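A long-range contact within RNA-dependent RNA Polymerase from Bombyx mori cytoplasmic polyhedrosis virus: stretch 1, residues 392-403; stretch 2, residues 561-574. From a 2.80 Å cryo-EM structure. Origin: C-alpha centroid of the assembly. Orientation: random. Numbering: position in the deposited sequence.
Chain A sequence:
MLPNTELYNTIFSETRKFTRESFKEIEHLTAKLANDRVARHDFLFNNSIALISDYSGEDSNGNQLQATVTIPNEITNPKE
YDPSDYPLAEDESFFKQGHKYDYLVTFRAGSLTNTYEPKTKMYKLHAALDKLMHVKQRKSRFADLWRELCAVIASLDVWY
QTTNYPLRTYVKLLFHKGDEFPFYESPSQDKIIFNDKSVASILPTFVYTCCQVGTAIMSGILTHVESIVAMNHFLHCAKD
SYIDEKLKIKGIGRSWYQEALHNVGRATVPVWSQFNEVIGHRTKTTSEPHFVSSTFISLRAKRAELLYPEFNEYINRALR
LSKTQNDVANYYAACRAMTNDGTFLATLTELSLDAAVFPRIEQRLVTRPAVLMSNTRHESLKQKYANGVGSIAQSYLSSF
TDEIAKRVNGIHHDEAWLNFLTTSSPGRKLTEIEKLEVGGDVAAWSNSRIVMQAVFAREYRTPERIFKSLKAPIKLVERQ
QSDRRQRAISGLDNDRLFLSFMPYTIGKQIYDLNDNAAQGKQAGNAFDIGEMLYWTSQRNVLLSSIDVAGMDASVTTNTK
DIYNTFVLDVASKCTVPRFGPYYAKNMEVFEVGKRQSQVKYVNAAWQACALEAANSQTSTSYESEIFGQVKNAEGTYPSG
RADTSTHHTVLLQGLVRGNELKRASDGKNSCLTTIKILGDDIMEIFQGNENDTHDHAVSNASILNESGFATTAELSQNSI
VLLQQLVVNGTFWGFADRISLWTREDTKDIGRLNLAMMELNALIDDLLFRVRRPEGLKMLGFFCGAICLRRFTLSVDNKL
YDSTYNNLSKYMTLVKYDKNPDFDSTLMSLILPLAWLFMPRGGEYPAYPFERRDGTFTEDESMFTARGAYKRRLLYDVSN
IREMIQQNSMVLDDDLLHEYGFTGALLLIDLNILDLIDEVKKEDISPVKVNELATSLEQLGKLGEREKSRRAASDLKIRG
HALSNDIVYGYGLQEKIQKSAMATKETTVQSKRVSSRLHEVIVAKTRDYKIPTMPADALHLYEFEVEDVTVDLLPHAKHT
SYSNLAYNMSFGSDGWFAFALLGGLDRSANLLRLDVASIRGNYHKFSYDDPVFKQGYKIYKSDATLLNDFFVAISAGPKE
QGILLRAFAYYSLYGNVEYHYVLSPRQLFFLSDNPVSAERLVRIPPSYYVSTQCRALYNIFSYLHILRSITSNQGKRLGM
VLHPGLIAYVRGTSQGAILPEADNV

Stretch 1 392-403: IAQSYLSSFTDE
Stretch 2, residues 561-574: DIYNTFVLDVASKC

Stretch 2 is one regular helix from residue 561 to 573, entered from earlier in the chain; Cys574, with psi near 180°, is the first residue to leave helical geometry. Stretch 1 begins within a helix that starts earlier in the chain, passes through a type I beta turn from Leu397 to Phe400, closed by Phe400 N to Leu397 O at 3.2 Å, and is helical again from Thr401. The helices 392-397 and 561-573 run in the same general direction, their axes crossing at -29° and approaching to 10.3 Å. The register narrows from Ala393–Ile562 (CA–CA 7.8 Å) through Leu397–Phe566 (CA–CA 6.9 Å) to Thr401–Val570 (CA–CA 5.0 Å), then opens to 6.7 Å between the CA atoms of Asp402 and Lys573.

Thr401 covers the most surface, and its compact side chain suits the point where the backbones come closest. With CB toward stretch 2 and chi1 p, it fits as a knob among Phe566, Asp569, Val570 and Lys573. Its CG2 lies 3.8 Å from Val570 CG2 and 3.9 Å from Asp569 CB. Its hydroxyl gives a weak hydrogen bond from OG1 to Ser398 O (3.4 Å), back across the turn, while Thr401 OG1 also touches Lys573 CE at 3.4 Å. The long lysine (m, t, t, p) thus contributes its aliphatic portion to the contact, its CD lying 4.2 Å from Asp402 N.

Phe566, chi1 t and chi2 71°, supplies the broad apolar surface in the middle. Leu397, in the m,t rotamer, places CD2 over one face of the ring, and its CB is 3.8 Å from Phe566 CD1. Leu397 O comes within 3.5 Å of Phe566 CE1, so the ring also packs against backbone. Thr401 CG2 approaches obliquely, 4.1 Å from CE1 of Phe566.

Gln394 is the second knob, among Ile562, Thr565, Phe566 and Asp569. Its CA-to-CB bond points sideways, but chi1 and chi2, both m, with chi3 114°, bring the amide nearer. Gln394 OE1 stands 3.2 Å from Thr565 OG1, whose hydroxyl donates instead to Ile562 O within its own helix (2.5 Å; chi1 p). Gln394 NE2 is 3.5 Å from Asp569 OD2, but the angle is too poor for a hydrogen bond. A flexible polar chain suits this partly exposed site, filling the groove by shape. Beside it, Ala393, with CB toward stretch 2, makes an apolar contact, its CB 4.1 Å from Ile562 CG2.

No hydrogen bond joins the stretches: the 500 Å² buried between them rests mainly on packing, while backbone bonds such as Leu397 N to Ala393 O (3.0 Å) and Asp569 N to Thr565 O (2.9 Å) hold each helix in shape.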

ATOM      1  N   ILE A 392       8.362 -25.810  11.120  1.00 21.70           N
ATOM      2  CA  ILE A 392       8.224 -26.250   9.738  1.00 21.70           C
ATOM      3  C   ILE A 392       8.558 -25.123   8.766  1.00 21.70           C
ATOM      4  O   ILE A 392       9.221 -25.345   7.746  1.00 21.70           O
ATOM      5  CB  ILE A 392       6.810 -26.820   9.526  1.00 21.70           C
ATOM      6  CG1 ILE A 392       6.681 -28.129  10.294  1.00 21.70           C
ATOM      7  CG2 ILE A 392       6.526 -27.069   8.079  1.00 21.70           C
ATOM      8  CD1 ILE A 392       5.288 -28.632  10.424  1.00 21.70           C
ATOM      9  N   ALA A 393       8.143 -23.893   9.075  1.00 21.84           N
ATOM     10  CA  ALA A 393       8.530 -22.763   8.234  1.00 21.84           C
ATOM     11  C   ALA A 393      10.019 -22.458   8.353  1.00 21.84           C
ATOM     12  O   ALA A 393      10.682 -22.150   7.351  1.00 21.84           O
ATOM     13  CB  ALA A 393       7.706 -21.532   8.591  1.00 21.84           C
ATOM     14  N   GLN A 394      10.573 -22.556   9.564  1.00 21.63           N
ATOM     15  CA  GLN A 394      11.984 -22.250   9.731  1.00 21.63           C
ATOM     16  C   GLN A 394      12.898 -23.324   9.169  1.00 21.63           C
ATOM     17  O   GLN A 394      14.035 -22.998   8.831  1.00 21.63           O
ATOM     18  CB  GLN A 394      12.318 -22.005  11.198  1.00 21.63           C
ATOM     19  CG  GLN A 394      11.766 -20.706  11.717  1.00 21.63           C
ATOM     20  CD  GLN A 394      12.219 -19.528  10.893  1.00 21.63           C
ATOM     21  OE1 GLN A 394      11.413 -18.871  10.243  1.00 21.63           O
ATOM     22  NE2 GLN A 394      13.517 -19.277  10.881  1.00 21.63           N
ATOM     23  N   SER A 395      12.426 -24.565   9.018  1.00 21.86           N
ATOM     24  CA  SER A 395      13.255 -25.603   8.413  1.00 21.86           C
ATOM     25  C   SER A 395      13.583 -25.296   6.959  1.00 21.86           C
ATOM     26  O   SER A 395      14.646 -25.686   6.467  1.00 21.86           O
ATOM     27  CB  SER A 395      12.564 -26.958   8.520  1.00 21.86           C
ATOM     28  OG  SER A 395      11.407 -27.000   7.712  1.00 21.86           O
ATOM     29  N   TYR A 396      12.708 -24.577   6.269  1.00 21.81           N
ATOM     30  CA  TYR A 396      13.011 -24.112   4.926  1.00 21.81           C
ATOM     31  C   TYR A 396      13.665 -22.740   4.924  1.00 21.81           C
ATOM     32  O   TYR A 396      14.582 -22.501   4.134  1.00 21.81           O
ATOM     33  CB  TYR A 396      11.740 -24.085   4.083  1.00 21.81           C
ATOM     34  CG  TYR A 396      11.966 -23.635   2.667  1.00 21.81           C
ATOM     35  CD1 TYR A 396      12.618 -24.449   1.752  1.00 21.81           C
ATOM     36  CD2 TYR A 396      11.517 -22.397   2.242  1.00 21.81           C
ATOM     37  CE1 TYR A 396      12.821 -24.035   0.454  1.00 21.81           C
ATOM     38  CE2 TYR A 396      11.712 -21.978   0.955  1.00 21.81           C
ATOM     39  CZ  TYR A 396      12.362 -22.797   0.061  1.00 21.81           C
ATOM     40  OH  TYR A 396      12.557 -22.370  -1.228  1.00 21.81           O
ATOM     41  N   LEU A 397      13.224 -21.826   5.791  1.00 21.51           N
ATOM     42  CA  LEU A 397      13.741 -20.463   5.735  1.00 21.51           C
ATOM     43  C   LEU A 397      15.137 -20.307   6.324  1.00 21.51           C
ATOM     44  O   LEU A 397      15.852 -19.387   5.920  1.00 21.51           O
ATOM     45  CB  LEU A 397      12.783 -19.510   6.444  1.00 21.51           C
ATOM     46  CG  LEU A 397      11.439 -19.244   5.774  1.00 21.51           C
ATOM     47  CD1 LEU A 397      10.566 -18.413   6.688  1.00 21.51           C
ATOM     48  CD2 LEU A 397      11.644 -18.547   4.445  1.00 21.51           C
ATOM     49  N   SER A 398      15.560 -21.178   7.240  1.00 21.82           N
ATOM     50  CA  SER A 398      16.846 -21.008   7.899  1.00 21.82           C
ATOM     51  C   SER A 398      18.026 -21.361   7.008  1.00 21.82           C
ATOM     52  O   SER A 398      19.165 -21.070   7.382  1.00 21.82           O
ATOM     53  CB  SER A 398      16.884 -21.852   9.166  1.00 21.82           C
ATOM     54  OG  SER A 398      16.814 -23.229   8.853  1.00 21.82           O
ATOM     55  N   SER A 399      17.790 -21.974   5.854  1.00 22.03           N
ATOM     56  CA  SER A 399      18.859 -22.242   4.908  1.00 22.03           C
ATOM     57  C   SER A 399      19.173 -21.054   4.012  1.00 22.03           C
ATOM     58  O   SER A 399      20.104 -21.137   3.209  1.00 22.03           O
ATOM     59  CB  SER A 399      18.489 -23.456   4.064  1.00 22.03           C
ATOM     60  OG  SER A 399      17.310 -23.208   3.333  1.00 22.03           O
ATOM     61  N   PHE A 400      18.435 -19.954   4.135  1.00 23.36           N
ATOM     62  CA  PHE A 400      18.649 -18.768   3.319  1.00 23.36           C
ATOM     63  C   PHE A 400      19.315 -17.626   4.069  1.00 23.36           C
ATOM     64  O   PHE A 400      19.651 -16.623   3.442  1.00 23.36           O
ATOM     65  CB  PHE A 400      17.318 -18.269   2.746  1.00 23.36           C
ATOM     66  CG  PHE A 400      16.735 -19.159   1.692  1.00 23.36           C
ATOM     67  CD1 PHE A 400      17.146 -19.052   0.376  1.00 23.36           C
ATOM     68  CD2 PHE A 400      15.780 -20.104   2.015  1.00 23.36           C
ATOM     69  CE1 PHE A 400      16.609 -19.864  -0.595  1.00 23.36           C
ATOM     70  CE2 PHE A 400      15.247 -20.918   1.048  1.00 23.36           C
ATOM     71  CZ  PHE A 400      15.669 -20.800  -0.256  1.00 23.36           C
ATOM     72  N   THR A 401      19.537 -17.763   5.379  1.00 25.67           N
ATOM     73  CA  THR A 401      19.874 -16.605   6.204  1.00 25.67           C
ATOM     74  C   THR A 401      21.282 -16.083   5.949  1.00 25.67           C
ATOM     75  O   THR A 401      21.508 -14.870   6.020  1.00 25.67           O
ATOM     76  CB  THR A 401      19.705 -16.945   7.681  1.00 25.67           C
ATOM     77  OG1 THR A 401      20.539 -18.057   8.007  1.00 25.67           O
ATOM     78  CG2 THR A 401      18.268 -17.290   7.990  1.00 25.67           C
ATOM     79  N   ASP A 402      22.234 -16.958   5.634  1.00 30.56           N
ATOM     80  CA  ASP A 402      23.615 -16.512   5.489  1.00 30.56           C
ATOM     81  C   ASP A 402      23.855 -15.791   4.168  1.00 30.56           C
ATOM     82  O   ASP A 402      24.565 -14.775   4.137  1.00 30.56           O
ATOM     83  CB  ASP A 402      24.560 -17.700   5.630  1.00 30.56           C
ATOM     84  CG  ASP A 402      26.008 -17.280   5.701  1.00 30.56           C
ATOM     85  OD1 ASP A 402      26.420 -16.753   6.758  1.00 30.56           O
ATOM     86  OD2 ASP A 402      26.732 -17.473   4.699  1.00 30.56           O
ATOM     87  N   GLU A 403      23.247 -16.276   3.085  1.00 30.33           N
ATOM     88  CA  GLU A 403      23.304 -15.580   1.805  1.00 30.33           C
ATOM     89  C   GLU A 403      22.596 -14.231   1.866  1.00 30.33           C
ATOM     90  O   GLU A 403      23.103 -13.234   1.332  1.00 30.33           O
ATOM     91  CB  GLU A 403      22.688 -16.459   0.720  1.00 30.33           C
ATOM     92  CG  GLU A 403      22.693 -15.848  -0.662  1.00 30.33           C
ATOM     93  CD  GLU A 403      24.078 -15.725  -1.255  1.00 30.33           C
ATOM     94  OE1 GLU A 403      24.962 -16.536  -0.898  1.00 30.33           O
ATOM     95  OE2 GLU A 403      24.285 -14.815  -2.086  1.00 30.33           O
ATOM     96  N   ASP A 561       5.364 -13.328  14.760  1.00 23.82           N
ATOM     97  CA  ASP A 561       6.612 -13.808  15.347  1.00 23.82           C
ATOM     98  C   ASP A 561       7.322 -14.863  14.488  1.00 23.82           C
ATOM     99  O   ASP A 561       8.543 -14.997  14.602  1.00 23.82           O
ATOM    100  CB  ASP A 561       6.329 -14.354  16.743  1.00 23.82           C
ATOM    101  CG  ASP A 561       7.525 -14.259  17.659  1.00 23.82           C
ATOM    102  OD1 ASP A 561       8.584 -13.767  17.225  1.00 23.82           O
ATOM    103  OD2 ASP A 561       7.399 -14.653  18.834  1.00 23.82           O
ATOM    104  N   ILE A 562       6.606 -15.563  13.596  1.00 22.15           N
ATOM    105  CA  ILE A 562       7.236 -16.551  12.711  1.00 22.15           C
ATOM    106  C   ILE A 562       8.193 -15.868  11.738  1.00 22.15           C
ATOM    107  O   ILE A 562       9.334 -16.302  11.548  1.00 22.15           O
ATOM    108  CB  ILE A 562       6.170 -17.368  11.958  1.00 22.15           C
ATOM    109  CG1 ILE A 562       5.310 -18.178  12.922  1.00 22.15           C
ATOM    110  CG2 ILE A 562       6.806 -18.309  10.947  1.00 22.15           C
ATOM    111  CD1 ILE A 562       4.148 -18.866  12.271  1.00 22.15           C
ATOM    112  N   TYR A 563       7.737 -14.785  11.109  1.00 23.26           N
ATOM    113  CA  TYR A 563       8.602 -13.972  10.264  1.00 23.26           C
ATOM    114  C   TYR A 563       9.652 -13.238  11.087  1.00 23.26           C
ATOM    115  O   TYR A 563      10.761 -12.992  10.594  1.00 23.26           O
ATOM    116  CB  TYR A 563       7.734 -12.992   9.476  1.00 23.26           C
ATOM    117  CG  TYR A 563       8.423 -12.117   8.453  1.00 23.26           C
ATOM    118  CD1 TYR A 563       8.798 -12.624   7.219  1.00 23.26           C
ATOM    119  CD2 TYR A 563       8.658 -10.773   8.706  1.00 23.26           C
ATOM    120  CE1 TYR A 563       9.408 -11.825   6.277  1.00 23.26           C
ATOM    121  CE2 TYR A 563       9.270  -9.971   7.766  1.00 23.26           C
ATOM    122  CZ  TYR A 563       9.644 -10.505   6.558  1.00 23.26           C
ATOM    123  OH  TYR A 563      10.252  -9.709   5.623  1.00 23.26           O
ATOM    124  N   ASN A 564       9.321 -12.889  12.338  1.00 22.33           N
ATOM    125  CA  ASN A 564      10.292 -12.213  13.194  1.00 22.33           C
ATOM    126  C   ASN A 564      11.490 -13.095  13.524  1.00 22.33           C
ATOM    127  O   ASN A 564      12.597 -12.580  13.671  1.00 22.33           O
ATOM    128  CB  ASN A 564       9.645 -11.739  14.492  1.00 22.33           C
ATOM    129  CG  ASN A 564       8.732 -10.564  14.292  1.00 22.33           C
ATOM    130  OD1 ASN A 564       8.989  -9.703  13.459  1.00 22.33           O
ATOM    131  ND2 ASN A 564       7.677 -10.497  15.084  1.00 22.33           N
ATOM    132  N   THR A 565      11.290 -14.413  13.645  1.00 22.05           N
ATOM    133  CA  THR A 565      12.421 -15.318  13.867  1.00 22.05           C
ATOM    134  C   THR A 565      13.388 -15.315  12.691  1.00 22.05           C
ATOM    135  O   THR A 565      14.609 -15.308  12.883  1.00 22.05           O
ATOM    136  CB  THR A 565      11.943 -16.746  14.109  1.00 22.05           C
ATOM    137  OG1 THR A 565      11.190 -17.191  12.979  1.00 22.05           O
ATOM    138  CG2 THR A 565      11.095 -16.828  15.329  1.00 22.05           C
ATOM    139  N   PHE A 566      12.855 -15.334  11.470  1.00 20.55           N
ATOM    140  CA  PHE A 566      13.675 -15.271  10.263  1.00 20.55           C
ATOM    141  C   PHE A 566      14.430 -13.950  10.171  1.00 20.55           C
ATOM    142  O   PHE A 566      15.632 -13.926   9.851  1.00 20.55           O
ATOM    143  CB  PHE A 566      12.763 -15.495   9.056  1.00 20.55           C
ATOM    144  CG  PHE A 566      13.418 -15.290   7.732  1.00 20.55           C
ATOM    145  CD1 PHE A 566      14.351 -16.185   7.251  1.00 20.55           C
ATOM    146  CD2 PHE A 566      13.052 -14.215   6.936  1.00 20.55           C
ATOM    147  CE1 PHE A 566      14.939 -15.985   6.014  1.00 20.55           C
ATOM    148  CE2 PHE A 566      13.633 -14.012   5.707  1.00 20.55           C
ATOM    149  CZ  PHE A 566      14.574 -14.897   5.244  1.00 20.55           C
ATOM    150  N   VAL A 567      13.747 -12.846  10.489  1.00 21.03           N
ATOM    151  CA  VAL A 567      14.377 -11.530  10.469  1.00 21.03           C
ATOM    152  C   VAL A 567      15.470 -11.432  11.526  1.00 21.03           C
ATOM    153  O   VAL A 567      16.549 -10.893  11.265  1.00 21.03           O
ATOM    154  CB  VAL A 567      13.300 -10.441  10.633  1.00 21.03           C
ATOM    155  CG1 VAL A 567      13.912  -9.077  10.823  1.00 21.03           C
ATOM    156  CG2 VAL A 567      12.431 -10.412   9.412  1.00 21.03           C
ATOM    157  N   LEU A 568      15.241 -12.002  12.712  1.00 21.26           N
ATOM    158  CA  LEU A 568      16.256 -11.942  13.758  1.00 21.26           C
ATOM    159  C   LEU A 568      17.434 -12.864  13.473  1.00 21.26           C
ATOM    160  O   LEU A 568      18.560 -12.541  13.860  1.00 21.26           O
ATOM    161  CB  LEU A 568      15.642 -12.259  15.117  1.00 21.26           C
ATOM    162  CG  LEU A 568      14.763 -11.159  15.700  1.00 21.26           C
ATOM    163  CD1 LEU A 568      14.105 -11.623  16.979  1.00 21.26           C
ATOM    164  CD2 LEU A 568      15.585  -9.925  15.948  1.00 21.26           C
ATOM    165  N   ASP A 569      17.212 -13.978  12.768  1.00 23.04           N
ATOM    166  CA  ASP A 569      18.325 -14.825  12.337  1.00 23.04           C
ATOM    167  C   ASP A 569      19.235 -14.091  11.362  1.00 23.04           C
ATOM    168  O   ASP A 569      20.465 -14.069  11.535  1.00 23.04           O
ATOM    169  CB  ASP A 569      17.806 -16.104  11.686  1.00 23.04           C
ATOM    170  CG  ASP A 569      17.221 -17.071  12.677  1.00 23.04           C
ATOM    171  OD1 ASP A 569      17.646 -17.053  13.849  1.00 23.04           O
ATOM    172  OD2 ASP A 569      16.348 -17.869  12.280  1.00 23.04           O
ATOM    173  N   VAL A 570      18.641 -13.471  10.338  1.00 22.53           N
ATOM    174  CA  VAL A 570      19.444 -12.742   9.359  1.00 22.53           C
ATOM    175  C   VAL A 570      20.107 -11.530  10.005  1.00 22.53           C
ATOM    176  O   VAL A 570      21.263 -11.209   9.713  1.00 22.53           O
ATOM    177  CB  VAL A 570      18.579 -12.339   8.153  1.00 22.53           C
ATOM    178  CG1 VAL A 570      19.404 -11.601   7.127  1.00 22.53           C
ATOM    179  CG2 VAL A 570      17.954 -13.549   7.533  1.00 22.53           C
ATOM    180  N   ALA A 571      19.409 -10.872  10.932  1.00 22.68           N
ATOM    181  CA  ALA A 571      19.961  -9.698  11.592  1.00 22.68           C
ATOM    182  C   ALA A 571      21.097 -10.056  12.535  1.00 22.68           C
ATOM    183  O   ALA A 571      22.032  -9.268  12.694  1.00 22.68           O
ATOM    184  CB  ALA A 571      18.859  -8.964  12.349  1.00 22.68           C
ATOM    185  N   SER A 572      21.043 -11.228  13.161  1.00 23.17           N
ATOM    186  CA  SER A 572      22.149 -11.644  14.009  1.00 23.17           C
ATOM    187  C   SER A 572      23.355 -12.049  13.178  1.00 23.17           C
ATOM    188  O   SER A 572      24.497 -11.797  13.576  1.00 23.17           O
ATOM    189  CB  SER A 572      21.719 -12.797  14.907  1.00 23.17           C
ATOM    190  OG  SER A 572      21.523 -13.967  14.142  1.00 23.17           O
ATOM    191  N   LYS A 573      23.131 -12.667  12.013  1.00 25.61           N
ATOM    192  CA  LYS A 573      24.273 -13.110  11.216  1.00 25.61           C
ATOM    193  C   LYS A 573      25.008 -11.978  10.503  1.00 25.61           C
ATOM    194  O   LYS A 573      26.170 -12.162  10.136  1.00 25.61           O
ATOM    195  CB  LYS A 573      23.848 -14.153  10.184  1.00 25.61           C
ATOM    196  CG  LYS A 573      23.599 -15.532  10.756  1.00 25.61           C
ATOM    197  CD  LYS A 573      23.156 -16.493   9.677  1.00 25.61           C
ATOM    198  CE  LYS A 573      23.102 -17.923  10.191  1.00 25.61           C
ATOM    199  NZ  LYS A 573      22.070 -18.127  11.238  1.00 25.61           N
ATOM    200  N   CYS A 574      24.387 -10.823  10.299  1.00 28.16           N
ATOM    201  CA  CYS A 574      24.995  -9.811   9.447  1.00 28.16           C
ATOM    202  C   CYS A 574      25.951  -8.924  10.241  1.00 28.16           C
ATOM    203  O   CYS A 574      26.179  -9.116  11.435  1.00 28.16           O
ATOM    204  CB  CYS A 574      23.920  -8.976   8.753  1.00 28.16           C
ATOM    205  SG  CYS A 574      22.894  -7.976   9.832  1.00 28.16           S
TER